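Local coordinates for protein GDP-mannose-dependent alpha-(1-6)-phosphatidylinositol monomannoside mannosyltransferase (Corynebacterium glutamicum, PDB 3OKP) that is a mannosyltransferase of the two-domain GT-B fold, modelled with guanosine-5'-diphosphate-alpha-d-mannose in its ligand pocket, at residues A[104-107]-A[112-115]; A[34-39]-A[375-380]; A[76-81]-A[88-93]. One frame throughout, in Å; residues are numbered along the deposited sequence.

Contact 1 of 3, residues A[104-107]-A[112-115]; sequences TAKQ and KVIA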
ATOM      1  N   THR A 104      17.039  -6.302  23.437  1.00 13.27           N
ATOM      2  CA  THR A 104      16.407  -5.936  24.709  1.00 13.54           C
ATOM      3  C   THR A 104      15.065  -6.644  24.892  1.00 13.37           C
ATOM      4  O   THR A 104      14.730  -7.074  25.998  1.00 13.68           O
ATOM      5  CB  THR A 104      16.204  -4.403  24.817  1.00 13.30           C
ATOM      6  OG1 THR A 104      17.472  -3.744  24.709  1.00 13.87           O
ATOM      7  CG2 THR A 104      15.549  -4.016  26.147  1.00 13.58           C
ATOM      8  N   ALA A 105      14.307  -6.764  23.802  1.00 12.95           N
ATOM      9  CA  ALA A 105      13.012  -7.443  23.824  1.00 13.06           C
ATOM     10  C   ALA A 105      13.140  -8.908  24.253  1.00 13.66           C
ATOM     11  O   ALA A 105      12.350  -9.385  25.072  1.00 13.92           O
ATOM     12  CB  ALA A 105      12.315  -7.327  22.468  1.00 12.44           C
ATOM     13  N   LYS A 106      14.138  -9.606  23.711  1.00 14.04           N
ATOM     14  CA  LYS A 106      14.433 -10.985  24.112  1.00 14.94           C
ATOM     15  C   LYS A 106      14.961 -11.067  25.548  1.00 15.33           C
ATOM     16  O   LYS A 106      14.611 -11.987  26.289  1.00 15.58           O
ATOM     17  CB  LYS A 106      15.412 -11.647  23.135  1.00 15.42           C
ATOM     18  CG  LYS A 106      14.809 -11.930  21.764  1.00 16.39           C
ATOM     19  CD  LYS A 106      15.665 -12.885  20.947  1.00 19.08           C
ATOM     20  CE  LYS A 106      14.910 -13.367  19.709  1.00 19.79           C
ATOM     21  NZ  LYS A 106      15.803 -14.055  18.724  1.00 20.84           N
ATOM     22  N   GLN A 107      15.791 -10.098  25.935  1.00 15.09           N
ATOM     23  CA  GLN A 107      16.295 -10.000  27.307  1.00 15.75           C
ATOM     24  C   GLN A 107      15.159  -9.819  28.316  1.00 15.40           C
ATOM     25  O   GLN A 107      15.200 -10.379  29.415  1.00 15.88           O
ATOM     26  CB  GLN A 107      17.276  -8.833  27.445  1.00 15.65           C
ATOM     27  CG  GLN A 107      18.594  -9.007  26.715  1.00 16.32           C
ATOM     28  CD  GLN A 107      19.479  -7.779  26.820  1.00 16.86           C
ATOM     29  OE1 GLN A 107      19.160  -6.818  27.531  1.00 18.78           O
ATOM     30  NE2 GLN A 107      20.603  -7.803  26.114  1.00 17.78           N
ATOM     31  N   LYS A 112       9.192 -14.175  20.941  1.00 12.71           N
ATOM     32  CA  LYS A 112       9.213 -13.940  19.502  1.00 12.43           C
ATOM     33  C   LYS A 112       9.329 -12.451  19.188  1.00 11.86           C
ATOM     34  O   LYS A 112       8.591 -11.631  19.742  1.00 11.46           O
ATOM     35  CB  LYS A 112       7.955 -14.510  18.837  1.00 12.32           C
ATOM     36  CG  LYS A 112       8.012 -14.520  17.312  1.00 12.13           C
ATOM     37  CD  LYS A 112       6.692 -14.961  16.686  1.00 12.58           C
ATOM     38  CE  LYS A 112       6.361 -16.408  17.030  1.00 13.84           C
ATOM     39  NZ  LYS A 112       5.204 -16.901  16.242  1.00 15.17           N
ATOM     40  N   VAL A 113      10.261 -12.115  18.300  1.00 11.69           N
ATOM     41  CA  VAL A 113      10.408 -10.749  17.810  1.00 11.44           C
ATOM     42  C   VAL A 113      10.087 -10.696  16.319  1.00 11.23           C
ATOM     43  O   VAL A 113      10.647 -11.451  15.522  1.00 11.35           O
ATOM     44  CB  VAL A 113      11.826 -10.174  18.077  1.00 11.59           C
ATOM     45  CG1 VAL A 113      11.968  -8.779  17.466  1.00 11.48           C
ATOM     46  CG2 VAL A 113      12.118 -10.127  19.571  1.00 12.13           C
ATOM     47  N   ILE A 114       9.165  -9.805  15.964  1.00 10.93           N
ATOM     48  CA  ILE A 114       8.765  -9.588  14.580  1.00 10.82           C
ATOM     49  C   ILE A 114       9.105  -8.152  14.196  1.00 10.55           C
ATOM     50  O   ILE A 114       8.944  -7.238  15.004  1.00 10.27           O
ATOM     51  CB  ILE A 114       7.239  -9.834  14.367  1.00 10.70           C
ATOM     52  CG1 ILE A 114       6.796 -11.186  14.942  1.00 11.37           C
ATOM     53  CG2 ILE A 114       6.862  -9.755  12.891  1.00 10.53           C
ATOM     54  CD1 ILE A 114       6.186 -11.101  16.325  1.00 10.68           C
ATOM     55  N   ALA A 115       9.593  -7.963  12.971  1.00 10.70           N
ATOM     56  CA  ALA A 115       9.787  -6.627  12.412  1.00 10.68           C
ATOM     57  C   ALA A 115       9.254  -6.564  10.980  1.00 10.87           C
ATOM     58  O   ALA A 115       9.510  -7.464  10.174  1.00 10.95           O
ATOM     59  CB  ALA A 115      11.259  -6.223  12.465  1.00 10.80           C
TER

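Contact 2 of 3, residues A[34-39]-A[375-380]; sequences PESIVV and ILQSEP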
ATOM      1  N   PRO A  34      -8.432  -7.508  20.289  1.00 14.01           N
ATOM      2  CA  PRO A  34      -7.948  -6.304  20.978  1.00 13.94           C
ATOM      3  C   PRO A  34      -7.338  -6.592  22.353  1.00 14.22           C
ATOM      4  O   PRO A  34      -6.435  -5.873  22.792  1.00 14.09           O
ATOM      5  CB  PRO A  34      -9.210  -5.443  21.116  1.00 14.11           C
ATOM      6  CG  PRO A  34     -10.353  -6.398  20.963  1.00 14.68           C
ATOM      7  CD  PRO A  34      -9.871  -7.409  19.977  1.00 14.46           C
ATOM      8  N   GLU A  35      -7.818  -7.643  23.016  1.00 14.83           N
ATOM      9  CA  GLU A  35      -7.289  -8.046  24.319  1.00 15.30           C
ATOM     10  C   GLU A  35      -5.869  -8.619  24.230  1.00 14.94           C
ATOM     11  O   GLU A  35      -5.166  -8.696  25.242  1.00 15.14           O
ATOM     12  CB  GLU A  35      -8.230  -9.049  24.996  1.00 16.04           C
ATOM     13  CG  GLU A  35      -9.519  -8.434  25.528  1.00 16.65           C
ATOM     14  CD  GLU A  35     -10.549  -9.475  25.931  1.00 17.51           C
ATOM     15  OE1 GLU A  35     -10.162 -10.561  26.408  1.00 18.75           O
ATOM     16  OE2 GLU A  35     -11.756  -9.207  25.769  1.00 19.17           O
ATOM     17  N   SER A  36      -5.457  -9.010  23.023  1.00 14.49           N
ATOM     18  CA  SER A  36      -4.129  -9.592  22.792  1.00 14.38           C
ATOM     19  C   SER A  36      -3.127  -8.590  22.202  1.00 13.72           C
ATOM     20  O   SER A  36      -2.013  -8.963  21.829  1.00 13.53           O
ATOM     21  CB  SER A  36      -4.236 -10.833  21.892  1.00 14.55           C
ATOM     22  OG  SER A  36      -4.360 -10.476  20.521  1.00 14.73           O
ATOM     23  N   ILE A  37      -3.528  -7.321  22.133  1.00 13.37           N
ATOM     24  CA  ILE A  37      -2.708  -6.271  21.533  1.00 12.82           C
ATOM     25  C   ILE A  37      -2.472  -5.116  22.502  1.00 12.58           C
ATOM     26  O   ILE A  37      -3.413  -4.621  23.131  1.00 12.81           O
ATOM     27  CB  ILE A  37      -3.362  -5.698  20.238  1.00 12.94           C
ATOM     28  CG1 ILE A  37      -3.464  -6.768  19.138  1.00 13.33           C
ATOM     29  CG2 ILE A  37      -2.615  -4.443  19.752  1.00 12.72           C
ATOM     30  CD1 ILE A  37      -2.147  -7.093  18.414  1.00 14.26           C
ATOM     31  N   VAL A  38      -1.208  -4.706  22.619  1.00 11.69           N
ATOM     32  CA  VAL A  38      -0.834  -3.466  23.299  1.00 11.23           C
ATOM     33  C   VAL A  38       0.091  -2.679  22.365  1.00 10.46           C
ATOM     34  O   VAL A  38       0.958  -3.263  21.716  1.00 10.10           O
ATOM     35  CB  VAL A  38      -0.116  -3.720  24.658  1.00 11.47           C
ATOM     36  CG1 VAL A  38       0.123  -2.403  25.397  1.00 11.49           C
ATOM     37  CG2 VAL A  38      -0.922  -4.676  25.542  1.00 12.12           C
ATOM     38  N   VAL A  39      -0.109  -1.367  22.285  1.00 10.18           N
ATOM     39  CA  VAL A  39       0.741  -0.507  21.456  1.00  9.81           C
ATOM     40  C   VAL A  39       1.605   0.404  22.326  1.00  9.86           C
ATOM     41  O   VAL A  39       1.128   0.973  23.310  1.00 10.06           O
ATOM     42  CB  VAL A  39      -0.085   0.341  20.446  1.00  9.91           C
ATOM     43  CG1 VAL A  39       0.825   1.245  19.605  1.00  9.51           C
ATOM     44  CG2 VAL A  39      -0.913  -0.563  19.534  1.00  9.74           C
ATOM     45  N   ILE A 375       1.156 -15.562  12.232  1.00 14.78           N
ATOM     46  CA  ILE A 375       2.474 -15.111  12.673  1.00 14.51           C
ATOM     47  C   ILE A 375       2.497 -14.896  14.191  1.00 14.70           C
ATOM     48  O   ILE A 375       3.392 -15.393  14.881  1.00 14.88           O
ATOM     49  CB  ILE A 375       2.923 -13.821  11.927  1.00 14.06           C
ATOM     50  CG1 ILE A 375       3.035 -14.084  10.417  1.00 14.01           C
ATOM     51  CG2 ILE A 375       4.253 -13.300  12.479  1.00 13.68           C
ATOM     52  CD1 ILE A 375       3.159 -12.826   9.563  1.00 13.75           C
ATOM     53  N   LEU A 376       1.500 -14.178  14.704  1.00 14.59           N
ATOM     54  CA  LEU A 376       1.455 -13.815  16.120  1.00 14.95           C
ATOM     55  C   LEU A 376       1.039 -14.955  17.057  1.00 15.98           C
ATOM     56  O   LEU A 376       1.384 -14.941  18.242  1.00 16.03           O
ATOM     57  CB  LEU A 376       0.551 -12.595  16.337  1.00 14.28           C
ATOM     58  CG  LEU A 376       0.922 -11.287  15.624  1.00 13.36           C
ATOM     59  CD1 LEU A 376      -0.120 -10.217  15.902  1.00 12.22           C
ATOM     60  CD2 LEU A 376       2.312 -10.803  16.027  1.00 12.16           C
ATOM     61  N   GLN A 377       0.312 -15.938  16.533  1.00 17.04           N
ATOM     62  CA  GLN A 377      -0.237 -17.005  17.376  1.00 18.43           C
ATOM     63  C   GLN A 377       0.482 -18.349  17.275  1.00 19.66           C
ATOM     64  O   GLN A 377       0.236 -19.241  18.089  1.00 20.21           O
ATOM     65  CB  GLN A 377      -1.744 -17.181  17.138  1.00 18.58           C
ATOM     66  CG  GLN A 377      -2.597 -15.989  17.572  1.00 17.95           C
ATOM     67  CD  GLN A 377      -2.341 -15.560  19.012  1.00 17.64           C
ATOM     68  OE1 GLN A 377      -2.142 -16.390  19.899  1.00 18.09           O
ATOM     69  NE2 GLN A 377      -2.348 -14.254  19.246  1.00 16.87           N
ATOM     70  N   SER A 378       1.367 -18.496  16.289  1.00 20.33           N
ATOM     71  CA  SER A 378       2.153 -19.724  16.161  1.00 21.99           C
ATOM     72  C   SER A 378       3.246 -19.788  17.227  1.00 22.73           C
ATOM     73  O   SER A 378       3.797 -18.759  17.628  1.00 22.26           O
ATOM     74  CB  SER A 378       2.760 -19.853  14.758  1.00 21.84           C
ATOM     75  OG  SER A 378       3.661 -18.794  14.485  1.00 21.58           O
ATOM     76  N   GLU A 379       3.536 -20.999  17.697  1.00 24.40           N
ATOM     77  CA  GLU A 379       4.625 -21.221  18.646  1.00 25.43           C
ATOM     78  C   GLU A 379       5.960 -20.888  17.980  1.00 25.77           C
ATOM     79  O   GLU A 379       6.166 -21.236  16.812  1.00 25.90           O
ATOM     80  CB  GLU A 379       4.623 -22.668  19.143  1.00 26.44           C
ATOM     81  N   PRO A 380       6.864 -20.199  18.707  1.00 26.11           N
ATOM     82  CA  PRO A 380       8.176 -19.850  18.153  1.00 26.32           C
ATOM     83  C   PRO A 380       8.964 -21.086  17.727  1.00 27.49           C
ATOM     84  O   PRO A 380       8.880 -22.131  18.383  1.00 28.31           O
ATOM     85  CB  PRO A 380       8.877 -19.131  19.315  1.00 26.24           C
ATOM     86  CG  PRO A 380       8.111 -19.503  20.536  1.00 26.42           C
ATOM     87  CD  PRO A 380       6.703 -19.699  20.085  1.00 26.22           C
TER
HETATM   88  O   HOH W   1      -2.860 -11.871  17.731  1.00 16.00           O

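Contact 3 of 3, residues A[76-81]-A[88-93]; sequences HAMAEI and DNVWFG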
ATOM      1  N   HIS A  76      14.397   0.529  27.914  1.00 12.11           N
ATOM      2  CA  HIS A  76      14.013   0.256  29.307  1.00 12.91           C
ATOM      3  C   HIS A  76      12.495   0.270  29.478  1.00 12.69           C
ATOM      4  O   HIS A  76      11.927  -0.618  30.122  1.00 12.88           O
ATOM      5  CB  HIS A  76      14.660   1.272  30.263  1.00 13.43           C
ATOM      6  CG  HIS A  76      14.328   1.046  31.708  1.00 14.53           C
ATOM      7  ND1 HIS A  76      15.242   0.556  32.614  1.00 15.55           N
ATOM      8  CD2 HIS A  76      13.181   1.243  32.403  1.00 15.54           C
ATOM      9  CE1 HIS A  76      14.677   0.464  33.806  1.00 16.27           C
ATOM     10  NE2 HIS A  76      13.424   0.870  33.704  1.00 15.92           N
ATOM     11  N   ALA A  77      11.854   1.287  28.901  1.00 12.36           N
ATOM     12  CA  ALA A  77      10.406   1.439  28.968  1.00 12.29           C
ATOM     13  C   ALA A  77       9.699   0.292  28.251  1.00 11.95           C
ATOM     14  O   ALA A  77       8.697  -0.230  28.745  1.00 11.85           O
ATOM     15  CB  ALA A  77       9.983   2.779  28.384  1.00 12.09           C
ATOM     16  N   MET A  78      10.233  -0.095  27.090  1.00 11.57           N
ATOM     17  CA  MET A  78       9.725  -1.245  26.337  1.00 11.35           C
ATOM     18  C   MET A  78       9.842  -2.529  27.160  1.00 11.89           C
ATOM     19  O   MET A  78       8.895  -3.317  27.227  1.00 11.78           O
ATOM     20  CB  MET A  78      10.476  -1.401  25.011  1.00 10.92           C
ATOM     21  CG  MET A  78       9.977  -2.562  24.154  1.00 10.74           C
ATOM     22  SD  MET A  78      11.061  -2.994  22.781  1.00 10.35           S
ATOM     23  CE  MET A  78      12.492  -3.638  23.647  1.00 10.79           C
ATOM     24  N   ALA A  79      11.002  -2.717  27.786  1.00 12.55           N
ATOM     25  CA  ALA A  79      11.283  -3.891  28.608  1.00 13.40           C
ATOM     26  C   ALA A  79      10.300  -4.049  29.770  1.00 14.08           C
ATOM     27  O   ALA A  79       9.852  -5.159  30.060  1.00 14.31           O
ATOM     28  CB  ALA A  79      12.722  -3.846  29.127  1.00 13.81           C
ATOM     29  N   GLU A  80       9.968  -2.941  30.431  1.00 14.58           N
ATOM     30  CA  GLU A  80       9.059  -2.988  31.578  1.00 15.39           C
ATOM     31  C   GLU A  80       7.609  -3.279  31.182  1.00 15.09           C
ATOM     32  O   GLU A  80       6.877  -3.913  31.944  1.00 15.37           O
ATOM     33  CB  GLU A  80       9.161  -1.718  32.426  1.00 15.85           C
ATOM     34  CG  GLU A  80      10.361  -1.712  33.382  1.00 17.75           C
ATOM     35  CD  GLU A  80      10.364  -2.896  34.344  1.00 19.27           C
ATOM     36  OE1 GLU A  80       9.375  -3.070  35.088  1.00 19.51           O
ATOM     37  OE2 GLU A  80      11.359  -3.654  34.353  1.00 20.17           O
ATOM     38  N   ILE A  81       7.211  -2.827  29.994  1.00 14.42           N
ATOM     39  CA  ILE A  81       5.889  -3.139  29.447  1.00 14.32           C
ATOM     40  C   ILE A  81       5.795  -4.631  29.111  1.00 14.48           C
ATOM     41  O   ILE A  81       4.797  -5.284  29.433  1.00 14.49           O
ATOM     42  CB  ILE A  81       5.552  -2.274  28.202  1.00 13.78           C
ATOM     43  CG1 ILE A  81       5.460  -0.791  28.586  1.00 14.04           C
ATOM     44  CG2 ILE A  81       4.241  -2.740  27.553  1.00 13.21           C
ATOM     45  CD1 ILE A  81       5.544   0.173  27.399  1.00 13.53           C
ATOM     46  N   ASP A  88       4.273 -11.789  24.883  1.00 13.72           N
ATOM     47  CA  ASP A  88       4.870 -12.924  24.187  1.00 13.48           C
ATOM     48  C   ASP A  88       5.589 -12.486  22.913  1.00 12.77           C
ATOM     49  O   ASP A  88       6.719 -12.905  22.660  1.00 13.04           O
ATOM     50  CB  ASP A  88       3.789 -13.956  23.838  1.00 13.83           C
ATOM     51  CG  ASP A  88       3.061 -14.474  25.065  1.00 14.35           C
ATOM     52  OD1 ASP A  88       3.693 -15.180  25.879  1.00 14.08           O
ATOM     53  OD2 ASP A  88       1.856 -14.177  25.211  1.00 14.09           O
ATOM     54  N   ASN A  89       4.920 -11.654  22.115  1.00 11.95           N
ATOM     55  CA  ASN A  89       5.470 -11.157  20.851  1.00 11.21           C
ATOM     56  C   ASN A  89       5.782  -9.674  20.919  1.00 10.62           C
ATOM     57  O   ASN A  89       4.987  -8.893  21.434  1.00 10.48           O
ATOM     58  CB  ASN A  89       4.489 -11.371  19.688  1.00 10.89           C
ATOM     59  CG  ASN A  89       3.951 -12.783  19.612  1.00 11.16           C
ATOM     60  OD1 ASN A  89       4.705 -13.755  19.577  1.00 11.37           O
ATOM     61  ND2 ASN A  89       2.630 -12.900  19.558  1.00 11.20           N
ATOM     62  N   VAL A  90       6.933  -9.291  20.378  1.00 10.37           N
ATOM     63  CA  VAL A  90       7.257  -7.882  20.182  1.00  9.88           C
ATOM     64  C   VAL A  90       7.334  -7.612  18.682  1.00  9.76           C
ATOM     65  O   VAL A  90       8.155  -8.203  17.971  1.00  9.95           O
ATOM     66  CB  VAL A  90       8.572  -7.478  20.898  1.00 10.03           C
ATOM     67  CG1 VAL A  90       8.962  -6.036  20.563  1.00  9.43           C
ATOM     68  CG2 VAL A  90       8.423  -7.642  22.398  1.00 10.07           C
ATOM     69  N   TRP A  91       6.454  -6.734  18.213  1.00  9.40           N
ATOM     70  CA  TRP A  91       6.345  -6.423  16.797  1.00  9.24           C
ATOM     71  C   TRP A  91       6.756  -4.977  16.534  1.00  9.18           C
ATOM     72  O   TRP A  91       6.056  -4.041  16.922  1.00  8.98           O
ATOM     73  CB  TRP A  91       4.913  -6.696  16.308  1.00  9.21           C
ATOM     74  CG  TRP A  91       4.648  -6.412  14.849  1.00  8.99           C
ATOM     75  CD1 TRP A  91       5.566  -6.339  13.836  1.00  8.86           C
ATOM     76  CD2 TRP A  91       3.365  -6.208  14.239  1.00  8.87           C
ATOM     77  NE1 TRP A  91       4.936  -6.079  12.642  1.00  8.87           N
ATOM     78  CE2 TRP A  91       3.586  -5.999  12.857  1.00  8.77           C
ATOM     79  CE3 TRP A  91       2.050  -6.173  14.726  1.00  9.09           C
ATOM     80  CZ2 TRP A  91       2.542  -5.757  11.957  1.00  9.16           C
ATOM     81  CZ3 TRP A  91       1.009  -5.933  13.828  1.00  9.21           C
ATOM     82  CH2 TRP A  91       1.264  -5.728  12.459  1.00  9.18           C
ATOM     83  N   PHE A  92       7.910  -4.809  15.892  1.00  9.32           N
ATOM     84  CA  PHE A  92       8.348  -3.497  15.435  1.00  9.69           C
ATOM     85  C   PHE A  92       7.658  -3.202  14.107  1.00  9.94           C
ATOM     86  O   PHE A  92       7.958  -3.832  13.085  1.00  9.78           O
ATOM     87  CB  PHE A  92       9.874  -3.435  15.301  1.00  9.59           C
ATOM     88  CG  PHE A  92      10.606  -3.652  16.600  1.00  9.71           C
ATOM     89  CD1 PHE A  92      10.791  -2.601  17.495  1.00  9.44           C
ATOM     90  CD2 PHE A  92      11.105  -4.908  16.931  1.00  9.50           C
ATOM     91  CE1 PHE A  92      11.459  -2.799  18.703  1.00  9.36           C
ATOM     92  CE2 PHE A  92      11.776  -5.114  18.134  1.00 10.06           C
ATOM     93  CZ  PHE A  92      11.952  -4.057  19.022  1.00  9.65           C
ATOM     94  N   GLY A  93       6.722  -2.253  14.143  1.00 10.26           N
ATOM     95  CA  GLY A  93       5.900  -1.901  12.984  1.00 11.00           C
ATOM     96  C   GLY A  93       6.706  -1.484  11.771  1.00 11.44           C
ATOM     97  O   GLY A  93       6.278  -1.683  10.630  1.00 11.79           O
TER

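Contact 1 of 3, residues A[104-107]-A[112-115]
A105 on helix 102-107 and V113 on strand 112-116 bring the two backbones to a CA–CA distance of 7.3 Å. V113 meets the helix through a single branch: its CG2 methyl lies 4.0 Å from A105 CB and 3.9 Å from K106 CG, so that two successive helix residues share one methyl group. That branch stands anti to the carbonyl carbon and beside the backbone N, while CG1 takes the position anti to N (chi1 176°). A105 and V113 both direct CB across the interface, and the closeness of the backbones is consistent with the small alanine side chain at this point. K106 passes its methylene chain by the same methyl, CG nearest and K106 CE still 4.3 Å from V113 CG2. With CG anti to its own carbonyl carbon (chi1 -70°) and the rest extended, the chain slants past the valine instead of ending on it, and carries NZ on to a salt bridge with D142. The same carboxylate accepts a hydrogen bond from V113 N through its other oxygen; D142 thus ties the lysine end to the strand backbone. This pairing belongs to a right-handed beta-alpha-beta crossover made of strand 89-92, helix 102-107 and strand 112-116. Strand 112-116 runs parallel between 89-92 and 143-146, and A105 also touches M78 of the adjacent helix 72-84.

Contact 2 of 3, residues A[34-39]-A[375-380]
S36 and I37 face L376 and Q377 where the last helix of the chain, 365-377, ends against the N-terminal Rossmann-like domain. A C-terminal helix that returns to the first domain is a familiar feature of the GT-B fold, and here it joins residues more than 330 positions apart. The first segment starts with a 3-10 turn, 34-36, in which P34 O accepts a weak hydrogen bond of 3.3 Å from I37 N as the chain turns into strand 37-42. S36 comes next and points its CB at the helix end. Its hydroxyl has a hydrogen-bond partner in D33 O, and its direct approach to the glutamine is loose, with 4.5 Å between S36 OG and Q377 NE2. A water bridges the two: it accepts from Q377 NE2 at 2.9 Å and donates weakly to S36 OG at 3.5 Å. The amide oxygen has a partner of its own: Q377 OE1 accepts from R5 N, and because a backbone N-H can only donate, this bond marks that end as the oxygen and turns NE2 to the water. The polar half of the contact is therefore solvent-mediated, although S36 itself is buried. I37, the first strand residue, supplies the apolar half. Its CB does not face the helix, but the bent chain (chi1 -64°, chi2 -76°) swings CD1 across to it. L376 answers with an extended chain whose CB already points at the strand. T7 of the neighbouring strand 7-11 touches both I37 and L376. Beyond this point V38 and V39 continue into the sheet, leaving the apolar meeting to two methyl groups, I37 CD1 and L376 CD1, 4.5 Å apart.

Contact 3 of 3, residues A[76-81]-A[88-93]
The F92 ring is approached at a slant by the sulfur of M78, on helix 72-84, which lies 4.0 Å from F92 CZ and 4.1 Å from F92 CE1. From the ring centroid, M78 SD is 5.0 Å away and 64° off the ring normal, an oblique Met-aromatic contact belonging neither to a face nor to the rim. Around the same ring are V10, V113, A99 and A102, contributed by the two neighbouring strands, a loop and helix 102-107. The other ring of the segment, W91, lies on the opposite side of the strand, packing on V9 and I114 with its NE1 bonded to S116 OG, and so takes no part in gripping this helix. M78 reaches the sheet with CG anti to its backbone N (chi1 -179°) and an extended second torsion, which sends the sulfur straight out from the helix. The thioether then bends at its last torsion (chi3 68°) and takes the CE methyl toward helix 102-107, where the methionine touches T104 and A105. The methionine and phenylalanine side chains cross at about a right angle, the phenylalanine coming out from the strand to meet the sulfur with its far end. V90, two residues earlier and on the same side of the strand, adds a second surface: its CG1 is 4.3 Å from M78 SD. Sulfur thus bridges an aliphatic and an aromatic residue of strand 89-92, while the backbones stay well apart, 9.4 Å between the CA atoms of M78 and V90. A long, flexible side chain spans that gap. All three residues are buried and apolar, which is consistent with dispersion and a weak sulfur-ring attraction carrying this contact.

In the fold
All three contacts are buried and reach the seven-stranded parallel sheet of the N-terminal domain. Contacts 1 and 3 are nearest neighbours, their centres 7 Å apart, and are local: each sets a helix on the sheet, and both strands bond side by side, with I114 N to V90 O and F92 N to I114 O. Their interfaces are apolar, although contact 1 has a lysine at its margin. Contact 2 is long-range, encloses both others along the chain, and is partly water-mediated. Polar bonds from the strands receive its helix end: N89 ND2 holds L376 O, while K112 NZ holds I375 O and S378 O.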